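Subtilisin-like serine protease (Fervidobacterium pennivorans, PDB 1R6V) degrades keratin into peptides as a serine endopeptidase of the subtilisin (S8) family, letting its bacterium grow on native feathers. Local coordinates at residues V560-F574 with G586-L598. The protein carries 1 engineered substitution. Residues are numbered along the deposited sequence; the frame is centred on the assembly and turned at random.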
loop_
_atom_site.group_PDB
_atom_site.type_symbol
_atom_site.label_atom_id
_atom_site.label_comp_id
_atom_site.label_asym_id
_atom_site.label_seq_id
_atom_site.Cartn_x
_atom_site.Cartn_y
_atom_site.Cartn_z
ATOM N N VAL A 560 -20.080 30.865 -12.273
ATOM C CA VAL A 560 -20.174 30.672 -13.712
ATOM C C VAL A 560 -20.901 31.863 -14.336
ATOM O O VAL A 560 -21.906 32.329 -13.809
ATOM C CB VAL A 560 -20.915 29.364 -14.095
ATOM C CG1 VAL A 560 -22.326 29.367 -13.559
ATOM C CG2 VAL A 560 -20.926 29.221 -15.605
ATOM N N LYS A 561 -20.366 32.357 -15.449
ATOM C CA LYS A 561 -20.959 33.490 -16.165
ATOM C C LYS A 561 -20.924 33.196 -17.668
ATOM O O LYS A 561 -19.892 32.798 -18.190
ATOM C CB LYS A 561 -20.157 34.765 -15.868
ATOM C CG LYS A 561 -20.564 35.998 -16.673
ATOM C CD LYS A 561 -19.721 37.210 -16.271
ATOM C CE LYS A 561 -20.019 38.432 -17.140
ATOM N NZ LYS A 561 -19.250 39.628 -16.679
ATOM N N PHE A 562 -22.046 33.380 -18.361
ATOM C CA PHE A 562 -22.085 33.139 -19.804
ATOM C C PHE A 562 -22.202 34.476 -20.523
ATOM O O PHE A 562 -22.901 35.368 -20.062
ATOM C CB PHE A 562 -23.265 32.258 -20.191
ATOM C CG PHE A 562 -23.311 30.964 -19.452
ATOM C CD1 PHE A 562 -24.009 30.866 -18.256
ATOM C CD2 PHE A 562 -22.651 29.848 -19.943
ATOM C CE1 PHE A 562 -24.056 29.660 -17.545
ATOM C CE2 PHE A 562 -22.684 28.636 -19.249
ATOM C CZ PHE A 562 -23.394 28.547 -18.042
ATOM N N SER A 563 -21.528 34.578 -21.662
ATOM C CA SER A 563 -21.488 35.812 -22.453
ATOM C C SER A 563 -22.319 35.813 -23.734
ATOM O O SER A 563 -22.521 36.868 -24.346
ATOM C CB SER A 563 -20.040 36.085 -22.832
ATOM O OG SER A 563 -19.530 34.986 -23.576
ATOM N N THR A 564 -22.800 34.642 -24.135
ATOM C CA THR A 564 -23.567 34.506 -25.370
ATOM C C THR A 564 -24.985 35.070 -25.299
ATOM O O THR A 564 -25.653 34.952 -24.284
ATOM C CB THR A 564 -23.646 33.016 -25.784
ATOM O OG1 THR A 564 -22.331 32.447 -25.769
ATOM C CG2 THR A 564 -24.236 32.878 -27.188
ATOM N N ASN A 565 -25.437 35.695 -26.386
ATOM C CA ASN A 565 -26.789 36.230 -26.426
ATOM C C ASN A 565 -27.731 35.109 -26.875
ATOM O O ASN A 565 -27.595 34.593 -27.981
ATOM C CB ASN A 565 -26.862 37.402 -27.410
ATOM C CG ASN A 565 -28.286 37.792 -27.743
ATOM O OD1 ASN A 565 -29.175 37.721 -26.894
ATOM N ND2 ASN A 565 -28.509 38.224 -28.981
ATOM N N LEU A 566 -28.672 34.728 -26.016
ATOM C CA LEU A 566 -29.616 33.659 -26.341
ATOM C C LEU A 566 -31.042 34.182 -26.461
ATOM O O LEU A 566 -32.001 33.454 -26.197
ATOM C CB LEU A 566 -29.574 32.572 -25.258
ATOM C CG LEU A 566 -28.228 31.881 -25.007
ATOM C CD1 LEU A 566 -28.381 30.798 -23.937
ATOM C CD2 LEU A 566 -27.737 31.259 -26.295
ATOM N N SER A 567 -31.177 35.443 -26.867
ATOM C CA SER A 567 -32.490 36.068 -27.003
ATOM C C SER A 567 -33.348 35.382 -28.062
ATOM O O SER A 567 -34.575 35.500 -28.043
ATOM C CB SER A 567 -32.330 37.550 -27.353
ATOM O OG SER A 567 -31.673 37.705 -28.600
ATOM N N THR A 568 -32.698 34.666 -28.976
ATOM C CA THR A 568 -33.389 33.955 -30.046
ATOM C C THR A 568 -33.966 32.629 -29.561
ATOM O O THR A 568 -34.687 31.956 -30.297
ATOM C CB THR A 568 -32.449 33.644 -31.222
ATOM O OG1 THR A 568 -31.352 32.848 -30.758
ATOM C CG2 THR A 568 -31.917 34.930 -31.839
ATOM N N LEU A 569 -33.631 32.248 -28.334
ATOM C CA LEU A 569 -34.127 31.001 -27.769
ATOM C C LEU A 569 -35.348 31.267 -26.907
ATOM O O LEU A 569 -35.503 32.356 -26.353
ATOM C CB LEU A 569 -33.040 30.316 -26.927
ATOM C CG LEU A 569 -31.818 29.798 -27.692
ATOM C CD1 LEU A 569 -30.884 29.057 -26.745
ATOM C CD2 LEU A 569 -32.270 28.872 -28.803
ATOM N N LYS A 570 -36.207 30.260 -26.797
ATOM C CA LYS A 570 -37.428 30.359 -26.013
ATOM C C LYS A 570 -37.152 29.921 -24.579
ATOM O O LYS A 570 -36.807 28.764 -24.332
ATOM C CB LYS A 570 -38.515 29.466 -26.623
ATOM C CG LYS A 570 -39.913 30.059 -26.581
ATOM C CD LYS A 570 -40.361 30.373 -25.168
ATOM C CE LYS A 570 -41.635 31.209 -25.182
ATOM N NZ LYS A 570 -42.095 31.552 -23.807
ATOM N N ASP A 571 -37.311 30.858 -23.649
ATOM C CA ASP A 571 -37.100 30.625 -22.226
ATOM C C ASP A 571 -35.840 29.828 -21.921
ATOM O O ASP A 571 -35.907 28.717 -21.398
ATOM C CB ASP A 571 -38.308 29.906 -21.615
ATOM C CG ASP A 571 -39.601 30.669 -21.812
ATOM O OD1 ASP A 571 -39.588 31.910 -21.661
ATOM O OD2 ASP A 571 -40.631 30.024 -22.105
ATOM N N PRO A 572 -34.668 30.382 -22.254
ATOM C CA PRO A 572 -33.424 29.659 -21.978
ATOM C C PRO A 572 -33.140 29.606 -20.474
ATOM O O PRO A 572 -33.329 30.587 -19.751
ATOM C CB PRO A 572 -32.380 30.478 -22.739
ATOM C CG PRO A 572 -32.921 31.879 -22.625
ATOM C CD PRO A 572 -34.397 31.675 -22.913
ATOM N N GLN A 573 -32.698 28.450 -19.996
ATOM C CA GLN A 573 -32.383 28.329 -18.587
ATOM C C GLN A 573 -31.042 27.652 -18.379
ATOM O O GLN A 573 -30.655 26.765 -19.141
ATOM C CB GLN A 573 -33.455 27.529 -17.843
ATOM C CG GLN A 573 -34.843 28.124 -17.886
ATOM C CD GLN A 573 -35.785 27.431 -16.932
ATOM O OE1 GLN A 573 -35.669 27.586 -15.712
ATOM N NE2 GLN A 573 -36.717 26.645 -17.474
ATOM N N PHE A 574 -30.338 28.110 -17.349
ATOM C CA PHE A 574 -29.054 27.559 -16.942
ATOM C C PHE A 574 -29.429 26.453 -15.974
ATOM O O PHE A 574 -30.239 26.657 -15.069
ATOM C CB PHE A 574 -28.222 28.621 -16.223
ATOM C CG PHE A 574 -27.037 28.069 -15.469
ATOM C CD1 PHE A 574 -26.173 27.148 -16.062
ATOM C CD2 PHE A 574 -26.761 28.509 -14.181
ATOM C CE1 PHE A 574 -25.047 26.676 -15.386
ATOM C CE2 PHE A 574 -25.636 28.043 -13.493
ATOM C CZ PHE A 574 -24.779 27.125 -14.100
ATOM N N GLY A 586 -30.877 22.043 -9.923
ATOM C CA GLY A 586 -31.534 23.336 -9.987
ATOM C C GLY A 586 -31.532 23.961 -11.367
ATOM O O GLY A 586 -30.627 23.724 -12.169
ATOM N N ARG A 587 -32.561 24.756 -11.645
ATOM C CA ARG A 587 -32.695 25.442 -12.922
ATOM C C ARG A 587 -32.968 26.917 -12.651
ATOM O O ARG A 587 -33.672 27.252 -11.700
ATOM C CB ARG A 587 -33.849 24.855 -13.737
ATOM C CG ARG A 587 -33.725 23.379 -14.058
ATOM C CD ARG A 587 -34.718 22.997 -15.152
ATOM N NE ARG A 587 -34.668 21.579 -15.496
ATOM C CZ ARG A 587 -35.171 20.606 -14.743
ATOM N NH1 ARG A 587 -35.767 20.897 -13.591
ATOM N NH2 ARG A 587 -35.085 19.344 -15.148
ATOM N N VAL A 588 -32.405 27.793 -13.476
ATOM C CA VAL A 588 -32.609 29.231 -13.302
ATOM C C VAL A 588 -32.614 29.931 -14.658
ATOM O O VAL A 588 -31.954 29.490 -15.596
ATOM C CB VAL A 588 -31.503 29.839 -12.407
ATOM C CG1 VAL A 588 -30.144 29.677 -13.068
ATOM C CG2 VAL A 588 -31.796 31.300 -12.124
ATOM N N ALA A 589 -33.369 31.019 -14.771
ATOM C CA ALA A 589 -33.431 31.740 -16.031
ATOM C C ALA A 589 -32.037 32.143 -16.468
ATOM O O ALA A 589 -31.225 32.592 -15.661
ATOM C CB ALA A 589 -34.310 32.985 -15.891
ATOM N N TYR A 590 -31.769 31.984 -17.755
ATOM C CA TYR A 590 -30.487 32.351 -18.321
ATOM C C TYR A 590 -30.426 33.865 -18.430
ATOM O O TYR A 590 -31.394 34.505 -18.852
ATOM C CB TYR A 590 -30.336 31.752 -19.714
ATOM C CG TYR A 590 -29.052 32.127 -20.416
ATOM C CD1 TYR A 590 -27.923 31.310 -20.329
ATOM C CD2 TYR A 590 -28.967 33.291 -21.183
ATOM C CE1 TYR A 590 -26.742 31.634 -20.990
ATOM C CE2 TYR A 590 -27.789 33.625 -21.848
ATOM C CZ TYR A 590 -26.683 32.794 -21.750
ATOM O OH TYR A 590 -25.518 33.105 -22.409
ATOM N N ALA A 591 -29.290 34.431 -18.045
ATOM C CA ALA A 591 -29.084 35.870 -18.133
ATOM C C ALA A 591 -27.648 36.111 -18.594
ATOM O O ALA A 591 -26.699 35.728 -17.918
ATOM C CB ALA A 591 -29.334 36.527 -16.785
ATOM N N ARG A 592 -27.502 36.730 -19.763
ATOM C CA ARG A 592 -26.196 37.023 -20.331
ATOM C C ARG A 592 -25.379 37.900 -19.394
ATOM O O ARG A 592 -25.888 38.879 -18.847
ATOM C CB ARG A 592 -26.367 37.728 -21.682
ATOM C CG ARG A 592 -25.072 37.961 -22.436
ATOM C CD ARG A 592 -25.303 38.523 -23.848
ATOM N NE ARG A 592 -25.235 39.982 -23.918
ATOM C CZ ARG A 592 -26.148 40.808 -23.419
ATOM N NH1 ARG A 592 -27.219 40.326 -22.804
ATOM N NH2 ARG A 592 -25.990 42.122 -23.538
ATOM N N ASN A 593 -24.115 37.525 -19.203
ATOM C CA ASN A 593 -23.184 38.267 -18.354
ATOM C C ASN A 593 -23.520 38.256 -16.868
ATOM O O ASN A 593 -22.913 38.982 -16.079
ATOM C CB ASN A 593 -23.062 39.707 -18.861
ATOM C CG ASN A 593 -22.345 39.788 -20.190
ATOM O OD1 ASN A 593 -22.514 40.746 -20.947
ATOM N ND2 ASN A 593 -21.530 38.786 -20.479
ATOM N N GLN A 594 -24.487 37.433 -16.490
ATOM C CA GLN A 594 -24.873 37.318 -15.094
ATOM C C GLN A 594 -23.983 36.252 -14.448
ATOM O O GLN A 594 -23.796 35.181 -15.013
ATOM C CB GLN A 594 -26.339 36.905 -14.989
ATOM C CG GLN A 594 -26.812 36.721 -13.561
ATOM C CD GLN A 594 -28.318 36.595 -13.459
ATOM O OE1 GLN A 594 -28.838 35.574 -13.003
ATOM N NE2 GLN A 594 -29.031 37.639 -13.882
ATOM N N THR A 595 -23.417 36.560 -13.284
ATOM C CA THR A 595 -22.557 35.606 -12.587
ATOM C C THR A 595 -23.373 34.766 -11.615
ATOM O O THR A 595 -23.976 35.305 -10.685
ATOM C CB THR A 595 -21.441 36.317 -11.777
ATOM O OG1 THR A 595 -20.575 37.034 -12.666
ATOM C CG2 THR A 595 -20.616 35.298 -10.998
ATOM N N TYR A 596 -23.409 33.452 -11.838
ATOM C CA TYR A 596 -24.134 32.550 -10.944
ATOM C C TYR A 596 -23.121 32.026 -9.933
ATOM O O TYR A 596 -22.071 31.518 -10.317
ATOM C CB TYR A 596 -24.733 31.365 -11.707
ATOM C CG TYR A 596 -25.708 31.752 -12.791
ATOM C CD1 TYR A 596 -25.280 31.953 -14.101
ATOM C CD2 TYR A 596 -27.060 31.924 -12.502
ATOM C CE1 TYR A 596 -26.183 32.320 -15.102
ATOM C CE2 TYR A 596 -27.969 32.290 -13.492
ATOM C CZ TYR A 596 -27.521 32.487 -14.787
ATOM O OH TYR A 596 -28.414 32.875 -15.761
ATOM N N ASP A 597 -23.432 32.157 -8.648
ATOM C CA ASP A 597 -22.522 31.695 -7.599
ATOM C C ASP A 597 -22.998 30.342 -7.102
ATOM O O ASP A 597 -24.068 30.222 -6.510
ATOM C CB ASP A 597 -22.477 32.714 -6.451
ATOM C CG ASP A 597 -21.425 32.375 -5.397
ATOM O OD1 ASP A 597 -20.572 31.501 -5.645
ATOM O OD2 ASP A 597 -21.446 33.001 -4.317
ATOM N N LEU A 598 -22.197 29.317 -7.366
ATOM C CA LEU A 598 -22.528 27.958 -6.968
ATOM C C LEU A 598 -21.657 27.496 -5.800
ATOM O O LEU A 598 -21.665 26.318 -5.452
ATOM C CB LEU A 598 -22.316 27.021 -8.161
ATOM C CG LEU A 598 -23.164 27.368 -9.387
ATOM C CD1 LEU A 598 -22.815 26.446 -10.538
ATOM C CD2 LEU A 598 -24.638 27.246 -9.033
HETATM O O HOH W 1 -20.341 39.423 -14.138
HETATM O O HOH W 2 -24.592 34.255 -17.289
#
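Val560 and Tyr596 form an antiparallel hydrogen-bonded pair, Val560 N to Tyr596 O at 2.9 Å and Tyr596 N to Val560 O at 2.7 Å, and the strand directions 560-562 and 595-597 differ by 158°. Past Lys561 the pairing is interrupted: a water accepts from Phe562 N and lies near Gln594 O and Ala591 O, while Asn593 N, in the type II turn 591-594, binds Phe562 O directly. A second ladder joins Phe574 and Val588 through reciprocal N-H to O bonds and continues where Tyr590 N meets Pro572 O. The first ladder belongs to the sheet that includes strand 619-627, the second to the sheet that includes 604-610. Both chain segments therefore pass from one sheet to the other within the second beta-sandwich domain, and Phe562, Phe574 and Tyr596 pack where they cross. Tyr590 projects with CG anti to its backbone N (chi1 178°), which carries its OH to Thr564 O at 2.6 Å, in the plane of the ring. Over one face Leu566 CD1 sits 3.3 Å from the ring centroid, almost on the ring normal, a CH-pi contact; Phe562 CB meets CE1 obliquely. Replacing Tyr590 with alanine would probably leave Thr564 O without this hydroxyl donor and open a gap beside Leu566 and Phe562. Deeper in, Phe574 CD2 lies over the centre of the Tyr596 ring, 3.7 Å from Tyr596 CG, although the two planes are inclined by 42°. Tyr596 OH reaches back to Ala589 O at 2.8 Å, on a carbonyl lone pair, tying the two ladders together. On the outer surface the extended Lys561 chain runs beside Asn593, and a water bridges Lys561 NZ to Thr595 OG1.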